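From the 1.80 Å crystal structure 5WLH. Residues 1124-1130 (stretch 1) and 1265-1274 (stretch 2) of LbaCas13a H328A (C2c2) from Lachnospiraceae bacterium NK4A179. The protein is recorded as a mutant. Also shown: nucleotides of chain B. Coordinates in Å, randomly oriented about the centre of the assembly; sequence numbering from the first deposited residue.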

# COMPACT_ATOMS: atom_id res chain seq x y z
N ASN A 1124 -6.35 6.24 -5.10
CA ASN A 1124 -5.70 6.23 -3.80
C ASN A 1124 -4.55 7.24 -3.77
O ASN A 1124 -4.45 8.07 -2.86
CB ASN A 1124 -5.21 4.81 -3.50
CG ASN A 1124 -4.57 4.65 -2.13
OD1 ASN A 1124 -3.59 5.31 -1.82
ND2 ASN A 1124 -5.09 3.71 -1.34
N TRP A 1125 -3.68 7.21 -4.79
CA TRP A 1125 -2.58 8.16 -4.86
C TRP A 1125 -3.07 9.60 -4.93
O TRP A 1125 -2.45 10.50 -4.37
CB TRP A 1125 -1.72 7.85 -6.09
CG TRP A 1125 -0.77 6.73 -5.85
CD1 TRP A 1125 -0.22 6.34 -4.65
CD2 TRP A 1125 -0.24 5.85 -6.85
NE1 TRP A 1125 0.65 5.27 -4.86
CE2 TRP A 1125 0.65 4.96 -6.20
CE3 TRP A 1125 -0.43 5.73 -8.23
CZ2 TRP A 1125 1.34 3.95 -6.89
CZ3 TRP A 1125 0.27 4.76 -8.91
CH2 TRP A 1125 1.14 3.87 -8.24
N ILE A 1126 -4.18 9.84 -5.64
CA ILE A 1126 -4.73 11.20 -5.66
C ILE A 1126 -4.97 11.68 -4.24
O ILE A 1126 -4.62 12.81 -3.88
CB ILE A 1126 -6.03 11.26 -6.48
CG1 ILE A 1126 -5.70 11.20 -7.97
CG2 ILE A 1126 -6.81 12.56 -6.11
CD1 ILE A 1126 -6.90 10.92 -8.85
N TYR A 1127 -5.61 10.84 -3.42
CA TYR A 1127 -5.96 11.27 -2.07
C TYR A 1127 -4.77 11.25 -1.14
O TYR A 1127 -4.76 11.99 -0.16
CB TYR A 1127 -7.15 10.44 -1.58
CG TYR A 1127 -8.40 10.99 -2.24
CD1 TYR A 1127 -9.04 12.11 -1.71
CD2 TYR A 1127 -8.86 10.47 -3.44
CE1 TYR A 1127 -10.14 12.67 -2.34
CE2 TYR A 1127 -9.98 11.01 -4.07
CZ TYR A 1127 -10.61 12.10 -3.53
OH TYR A 1127 -11.71 12.65 -4.16
N LEU A 1128 -3.74 10.45 -1.46
CA LEU A 1128 -2.46 10.61 -0.79
C LEU A 1128 -1.89 12.00 -1.06
O LEU A 1128 -1.51 12.72 -0.13
CB LEU A 1128 -1.48 9.54 -1.27
CG LEU A 1128 -0.26 9.25 -0.39
CD1 LEU A 1128 -0.73 8.66 0.96
CD2 LEU A 1128 0.68 8.27 -1.12
N ARG A 1129 -1.83 12.39 -2.34
CA ARG A 1129 -1.27 13.70 -2.67
C ARG A 1129 -2.11 14.83 -2.09
O ARG A 1129 -1.57 15.81 -1.57
CB ARG A 1129 -1.16 13.86 -4.18
CG ARG A 1129 -0.36 15.12 -4.59
CD ARG A 1129 -0.25 15.24 -6.11
NE ARG A 1129 0.75 16.21 -6.50
CZ ARG A 1129 0.55 17.53 -6.56
NH1 ARG A 1129 -0.61 18.05 -6.22
NH2 ARG A 1129 1.55 18.33 -6.94
N GLU A 1130 -3.44 14.69 -2.14
CA GLU A 1130 -4.28 15.79 -1.68
C GLU A 1130 -4.10 16.00 -0.20
O GLU A 1130 -4.04 17.15 0.28
CB GLU A 1130 -5.75 15.55 -2.00
CG GLU A 1130 -6.57 16.80 -1.72
CD GLU A 1130 -7.98 16.68 -2.22
OE1 GLU A 1130 -8.81 16.08 -1.51
OE2 GLU A 1130 -8.26 17.20 -3.32
P A B 4 13.88 13.84 -13.32
OP1 A B 4 13.50 13.89 -11.87
OP2 A B 4 15.25 14.20 -13.76
O5' A B 4 13.60 12.37 -13.86
C5' A B 4 12.34 11.75 -13.66
C4' A B 4 12.27 10.47 -14.44
O4' A B 4 12.39 10.76 -15.86
C3' A B 4 13.40 9.49 -14.18
O3' A B 4 13.18 8.72 -13.01
C2' A B 4 13.42 8.67 -15.46
O2' A B 4 12.34 7.74 -15.48
C1' A B 4 13.13 9.74 -16.50
N9 A B 4 14.36 10.36 -17.03
C8 A B 4 14.94 11.56 -16.73
N7 A B 4 16.02 11.81 -17.43
C5 A B 4 16.15 10.70 -18.25
C6 A B 4 17.09 10.31 -19.23
N6 A B 4 18.14 11.05 -19.60
N1 A B 4 16.89 9.13 -19.85
C2 A B 4 15.85 8.37 -19.51
N3 A B 4 14.91 8.62 -18.60
C4 A B 4 15.13 9.80 -18.01
P A B 3 14.94 19.13 -14.57
OP1 A B 3 15.52 18.15 -13.62
OP2 A B 3 15.82 19.98 -15.42
O5' A B 3 13.95 18.42 -15.59
C5' A B 3 14.12 17.08 -15.91
C4' A B 3 12.80 16.37 -15.89
O4' A B 3 12.27 16.36 -17.24
C3' A B 3 12.91 14.91 -15.50
O3' A B 3 12.80 14.73 -14.10
C2' A B 3 11.83 14.24 -16.32
O2' A B 3 10.56 14.47 -15.73
C1' A B 3 11.91 15.06 -17.61
N9 A B 3 12.95 14.58 -18.53
C8 A B 3 14.06 15.29 -18.97
N7 A B 3 14.81 14.63 -19.82
C5 A B 3 14.15 13.41 -19.94
C6 A B 3 14.42 12.26 -20.71
N6 A B 3 15.50 12.16 -21.50
N1 A B 3 13.57 11.21 -20.63
C2 A B 3 12.50 11.33 -19.83
N3 A B 3 12.14 12.36 -19.07
C4 A B 3 13.01 13.37 -19.17
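Stretch 2 (1265-1274) IYSEVFDRFF

Stretch 2 is helical from its first residue, I1265, and continues a helix that begins earlier in the chain. Regular backbone hydrogen bonds run from V1269 N to I1265 O (2.9 Å) through to F1273 N to V1269 O (2.9 Å). A wider pi-type turn spans 1269-1273. R1272 departs from helical backbone angles, with phi/psi of -150/6, and F1274 lies in loop. Stretch 1 is helical throughout.

The two helices run in nearly the same direction. The angle between their N-to-C directions is 16°, and the signed crossing angle is also 16°. Their axes come no closer than 12.6 Å, and side chains from both helices, including W1125, R1129 and F1273, fill the space between them. The nearest CA atoms across the stretches are those of R1129 and F1274, 7.3 Å apart. The surface buried between the two stretches, both sides summed, is 436 Å².

Aromatic packing centres on W1125, whose CA-to-CB bond points toward stretch 2. F1274 directs its ring edge at the face of W1125. The centroid of its ring is 4.9 Å from that of the five-membered ring of W1125, with the planes at 81°, and W1125 CD1 lies 3.5 Å from F1274 CZ. Y1266 meets the six-membered ring of W1125 obliquely, with centroids 5.4 Å apart and planes at 67°. The closest atoms of this pair are W1125 CZ3 and Y1266 CE2, at 3.3 Å. Y1266, F1273 and F1274 all start sideways from the backbone, but the ends of their side chains come nearer to stretch 1.

Apolar contacts extend this packing. The CA-to-CB bond of V1269 points toward stretch 1, and V1269 CG1 lies 3.8 Å from W1125 CE3. F1274 CE1 lies 3.9 Å from L1128 CD2. F1273 CZ lies 3.9 Å from I1126 CG1, although the CA-to-CB bond of I1126 points away. The edge of the F1273 ring also meets the helix backbone, with CE2 3.5 Å from W1125 O and 3.8 Å from I1126 CA.

R1129 makes the polar link. Its extended side chain crosses the face of the F1273 ring, with CD 3.4 Å from the ring centroid in a CH-pi contact. The guanidinium lies farther out: CZ is 5.2 Å from the same centroid, so any cation-pi attraction is weak at most. R1129 NE then donates a hydrogen bond to F1273 O, 2.9 Å away. This is the only direct hydrogen bond between the stretches. Water 1 adds a bridge, accepting from R1129 NH2 at 3.0 Å and donating to R1272 O at 2.5 Å. One arginine thus holds both the ring and the backbone near the end of stretch 2.

Other residues of stretch 2 serve different partners. R1272 NH2 forms a salt bridge with E1268 OE1 at 2.9 Å, and R1272 NE donates to the same oxygen at 3.0 Å. D1271 OD1 accepts a very short hydrogen bond, 2.5 Å, from O2' of A3 of chain B. The ring edge of F1270 faces A4 of chain B, with CE2 3.5 Å from O2' of that nucleotide.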

# COMPACT_ATOMS: atom_id res chain seq x y z
N ILE A 1265 -0.46 6.58 -17.88
CA ILE A 1265 -0.91 7.30 -16.69
C ILE A 1265 0.02 7.01 -15.52
O ILE A 1265 0.48 7.93 -14.84
CB ILE A 1265 -2.36 6.93 -16.35
CG1 ILE A 1265 -3.31 7.44 -17.44
CG2 ILE A 1265 -2.77 7.55 -14.99
CD1 ILE A 1265 -4.60 6.63 -17.56
N TYR A 1266 0.33 5.72 -15.30
CA TYR A 1266 1.29 5.37 -14.26
C TYR A 1266 2.64 6.04 -14.54
O TYR A 1266 3.32 6.49 -13.61
CB TYR A 1266 1.44 3.85 -14.18
CG TYR A 1266 0.42 3.23 -13.25
CD1 TYR A 1266 -0.91 3.10 -13.63
CD2 TYR A 1266 0.80 2.80 -11.97
CE1 TYR A 1266 -1.86 2.55 -12.75
CE2 TYR A 1266 -0.13 2.26 -11.10
CZ TYR A 1266 -1.45 2.16 -11.48
OH TYR A 1266 -2.37 1.63 -10.61
N SER A 1267 3.01 6.15 -15.82
CA SER A 1267 4.26 6.82 -16.16
C SER A 1267 4.22 8.28 -15.74
O SER A 1267 5.21 8.82 -15.23
CB SER A 1267 4.54 6.75 -17.67
OG SER A 1267 4.80 5.44 -18.08
N GLU A 1268 3.08 8.95 -15.96
CA GLU A 1268 3.04 10.36 -15.63
C GLU A 1268 2.96 10.57 -14.12
O GLU A 1268 3.51 11.55 -13.60
CB GLU A 1268 1.88 11.06 -16.34
CG GLU A 1268 1.92 12.56 -16.08
CD GLU A 1268 0.85 13.33 -16.82
OE1 GLU A 1268 0.79 14.56 -16.62
OE2 GLU A 1268 0.08 12.71 -17.58
N VAL A 1269 2.29 9.66 -13.40
CA VAL A 1269 2.33 9.71 -11.95
C VAL A 1269 3.78 9.60 -11.47
O VAL A 1269 4.26 10.42 -10.69
CB VAL A 1269 1.44 8.59 -11.36
CG1 VAL A 1269 1.70 8.43 -9.84
CG2 VAL A 1269 -0.03 8.90 -11.62
N PHE A 1270 4.49 8.58 -11.96
CA PHE A 1270 5.90 8.42 -11.62
C PHE A 1270 6.70 9.68 -11.96
O PHE A 1270 7.57 10.10 -11.19
CB PHE A 1270 6.47 7.21 -12.37
CG PHE A 1270 7.92 6.95 -12.08
CD1 PHE A 1270 8.33 6.59 -10.80
CD2 PHE A 1270 8.87 7.00 -13.10
CE1 PHE A 1270 9.65 6.34 -10.51
CE2 PHE A 1270 10.20 6.74 -12.84
CZ PHE A 1270 10.60 6.39 -11.55
N ASP A 1271 6.42 10.27 -13.11
CA ASP A 1271 7.24 11.39 -13.57
C ASP A 1271 7.03 12.62 -12.70
O ASP A 1271 8.00 13.30 -12.34
CB ASP A 1271 6.93 11.71 -15.02
CG ASP A 1271 7.77 12.88 -15.52
OD1 ASP A 1271 8.91 12.64 -15.99
OD2 ASP A 1271 7.31 14.03 -15.40
N ARG A 1272 5.77 12.94 -12.35
CA ARG A 1272 5.56 14.23 -11.71
C ARG A 1272 4.40 14.33 -10.72
O ARG A 1272 4.13 15.44 -10.26
CB ARG A 1272 5.35 15.32 -12.78
CG ARG A 1272 4.19 15.09 -13.73
CD ARG A 1272 4.08 16.31 -14.66
NE ARG A 1272 3.14 16.15 -15.76
CZ ARG A 1272 3.00 17.06 -16.73
NH1 ARG A 1272 3.75 18.16 -16.69
NH2 ARG A 1272 2.12 16.88 -17.70
N PHE A 1273 3.71 13.24 -10.36
CA PHE A 1273 2.64 13.43 -9.39
C PHE A 1273 3.18 13.46 -7.97
O PHE A 1273 2.61 14.13 -7.09
CB PHE A 1273 1.61 12.31 -9.55
CG PHE A 1273 0.26 12.61 -8.96
CD1 PHE A 1273 -0.55 13.59 -9.51
CD2 PHE A 1273 -0.20 11.89 -7.86
CE1 PHE A 1273 -1.80 13.86 -8.97
CE2 PHE A 1273 -1.45 12.15 -7.32
CZ PHE A 1273 -2.25 13.12 -7.88
N PHE A 1274 4.30 12.79 -7.72
CA PHE A 1274 4.88 12.68 -6.39
C PHE A 1274 6.22 13.41 -6.31
O PHE A 1274 7.18 12.94 -5.70
CB PHE A 1274 5.01 11.21 -5.99
CG PHE A 1274 3.71 10.61 -5.61
CD1 PHE A 1274 3.03 11.09 -4.49
CD2 PHE A 1274 3.14 9.59 -6.36
CE1 PHE A 1274 1.80 10.55 -4.12
CE2 PHE A 1274 1.91 9.04 -5.99
CZ PHE A 1274 1.25 9.51 -4.88
O HOH W 1 3.80 17.33 -8.62